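Local coordinates for protein hydroxyglutarate synthase (Pseudomonas putida, PDB 6W1G) that uses iron(II) and dioxygen to decarboxylate and hydroxylate 2-oxoadipate to D-2-hydroxyglutarate, a step of D-lysine catabolism, at residues A[427-430]-A[436-439]. Sequence-based numbering, arbitrary orientation.
Sequences EAFE and QVQD
The Phe429 ring receives Val437 at its edge, near the ring plane, where CE2 of Phe429 stands 4.1 Å from CG1 of Val437. His109 meets the same ring edge-to-face, Tyr98 meets it at an inclined angle, and Thr111 of strand 108-114 touches both Phe429 and Val437. The second flat group, the Glu430 carboxylate, is turned 62° from the amide plane of Gln436. OE2 of Glu430 accepts a moderately bent hydrogen bond from Val437 N, 2.9 Å away; the donor sits above the carboxylate plane, 39° out of it. With CG anti to the carbonyl carbon (chi1 -66°) and the chain extended beyond it, Glu430 reaches across to the loop that follows its helix and brings OE2 to that N-H. The same oxygen lies 3.4 Å from CA of Gln436, while OE1 of Glu430 rests 3.6 Å from CG of Gln436. An alanine in place of Glu430 would probably leave the Val437 N-H without this acceptor and open a gap beside the aliphatic part of Gln436. This side-chain-to-backbone bond ties the short loop between helices 424-433 and 440-458 back to the C-terminal part of the first, ahead of Asp439 at the N-cap of the second; Phe429 packs on the mixed sheet of this glyoxalase-clan enzyme, its side chain about 10 Å from that of Arg74, which is thought to matter for substrate specificity.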
ATOM      1  N   GLU A 427      -9.305  -3.221  18.774  1.00 27.50           N
ATOM      2  CA  GLU A 427     -10.517  -2.559  19.244  1.00 27.94           C
ATOM      3  C   GLU A 427     -10.254  -1.094  19.572  1.00 26.75           C
ATOM      4  O   GLU A 427     -11.079  -0.234  19.260  1.00 26.30           O
ATOM      5  CB  GLU A 427     -11.071  -3.306  20.458  1.00 33.03           C
ATOM      6  CG  GLU A 427     -11.608  -4.693  20.130  1.00 39.05           C
ATOM      7  CD  GLU A 427     -11.910  -5.542  21.366  1.00 44.35           C
ATOM      8  OE1 GLU A 427     -11.818  -5.048  22.510  1.00 46.43           O
ATOM      9  OE2 GLU A 427     -12.238  -6.728  21.195  1.00 47.07           O
ATOM     10  N   ALA A 428      -9.112  -0.800  20.204  1.00 26.51           N
ATOM     11  CA  ALA A 428      -8.749   0.583  20.476  1.00 24.12           C
ATOM     12  C   ALA A 428      -8.557   1.348  19.177  1.00 20.92           C
ATOM     13  O   ALA A 428      -8.974   2.506  19.071  1.00 22.12           O
ATOM     14  CB  ALA A 428      -7.466   0.658  21.309  1.00 26.39           C
ATOM     15  N   PHE A 429      -7.909   0.727  18.183  1.00 21.12           N
ATOM     16  CA  PHE A 429      -7.722   1.391  16.910  1.00 17.84           C
ATOM     17  C   PHE A 429      -9.070   1.715  16.282  1.00 15.54           C
ATOM     18  O   PHE A 429      -9.280   2.811  15.762  1.00 17.05           O
ATOM     19  CB  PHE A 429      -6.906   0.502  15.980  1.00 17.52           C
ATOM     20  CG  PHE A 429      -6.519   1.196  14.694  1.00 16.36           C
ATOM     21  CD1 PHE A 429      -5.416   2.022  14.632  1.00 15.28           C
ATOM     22  CD2 PHE A 429      -7.297   1.046  13.562  1.00 15.19           C
ATOM     23  CE1 PHE A 429      -5.060   2.693  13.464  1.00 15.43           C
ATOM     24  CE2 PHE A 429      -6.954   1.708  12.386  1.00 15.85           C
ATOM     25  CZ  PHE A 429      -5.826   2.518  12.334  1.00 16.19           C
ATOM     26  N   GLU A 430      -9.990   0.745  16.276  1.00 19.21           N
ATOM     27  CA  GLU A 430     -11.286   0.949  15.637  1.00 18.88           C
ATOM     28  C   GLU A 430     -12.141   1.976  16.372  1.00 19.02           C
ATOM     29  O   GLU A 430     -12.888   2.727  15.737  1.00 19.74           O
ATOM     30  CB  GLU A 430     -12.012  -0.395  15.445  1.00 19.20           C
ATOM     31  CG  GLU A 430     -11.270  -1.274  14.448  1.00 20.21           C
ATOM     32  CD  GLU A 430     -11.908  -2.632  14.231  1.00 23.33           C
ATOM     33  OE1 GLU A 430     -12.569  -3.155  15.146  1.00 26.77           O
ATOM     34  OE2 GLU A 430     -11.747  -3.169  13.125  1.00 22.21           O
ATOM     35  N   GLN A 436     -15.034  -0.055  11.824  1.00 20.32           N
ATOM     36  CA  GLN A 436     -14.206  -1.256  11.780  1.00 20.57           C
ATOM     37  C   GLN A 436     -13.396  -1.294  10.488  1.00 17.35           C
ATOM     38  O   GLN A 436     -13.846  -0.790   9.457  1.00 19.46           O
ATOM     39  CB  GLN A 436     -15.081  -2.503  11.878  1.00 24.60           C
ATOM     40  CG  GLN A 436     -15.613  -2.672  13.276  1.00 31.02           C
ATOM     41  CD  GLN A 436     -16.094  -4.069  13.551  1.00 39.02           C
ATOM     42  OE1 GLN A 436     -15.566  -4.751  14.421  1.00 45.15           O
ATOM     43  NE2 GLN A 436     -17.103  -4.509  12.814  1.00 40.17           N
ATOM     44  N   VAL A 437     -12.164  -1.809  10.577  1.00 15.53           N
ATOM     45  CA  VAL A 437     -11.368  -1.996   9.359  1.00 15.20           C
ATOM     46  C   VAL A 437     -11.961  -3.161   8.568  1.00 16.31           C
ATOM     47  O   VAL A 437     -12.572  -4.088   9.139  1.00 19.11           O
ATOM     48  CB  VAL A 437      -9.872  -2.202   9.645  1.00 16.55           C
ATOM     49  CG1 VAL A 437      -9.370  -1.037  10.516  1.00 17.24           C
ATOM     50  CG2 VAL A 437      -9.559  -3.530  10.274  1.00 18.35           C
ATOM     51  N   GLN A 438     -11.867  -3.081   7.259  1.00 16.22           N
ATOM     52  CA  GLN A 438     -12.337  -4.145   6.392  0.58 17.02           C
ATOM     53  C   GLN A 438     -11.321  -5.283   6.382  1.00 15.37           C
ATOM     54  O   GLN A 438     -10.116  -5.075   6.525  1.00 16.05           O
ATOM     55  CB  GLN A 438     -12.493  -3.620   4.967  0.58 21.77           C
ATOM     56  CG  GLN A 438     -13.674  -2.770   4.675  0.58 26.73           C
ATOM     57  CD  GLN A 438     -14.667  -3.604   3.937  0.58 24.60           C
ATOM     58  OE1 GLN A 438     -15.009  -4.699   4.380  0.58 23.80           O
ATOM     59  NE2 GLN A 438     -15.102  -3.128   2.780  0.58 20.27           N
ATOM     60  N   ASP A 439     -11.831  -6.500   6.179  1.00 16.06           N
ATOM     61  CA  ASP A 439     -11.001  -7.702   6.077  1.00 16.43           C
ATOM     62  C   ASP A 439     -10.582  -7.858   4.620  1.00 13.99           C
ATOM     63  O   ASP A 439     -11.405  -8.199   3.749  1.00 13.82           O
ATOM     64  CB  ASP A 439     -11.818  -8.900   6.543  1.00 18.16           C
ATOM     65  CG  ASP A 439     -11.113 -10.236   6.371  1.00 23.14           C
ATOM     66  OD1 ASP A 439      -9.964 -10.317   5.883  1.00 23.89           O
ATOM     67  OD2 ASP A 439     -11.752 -11.241   6.747  1.00 29.04           O
TER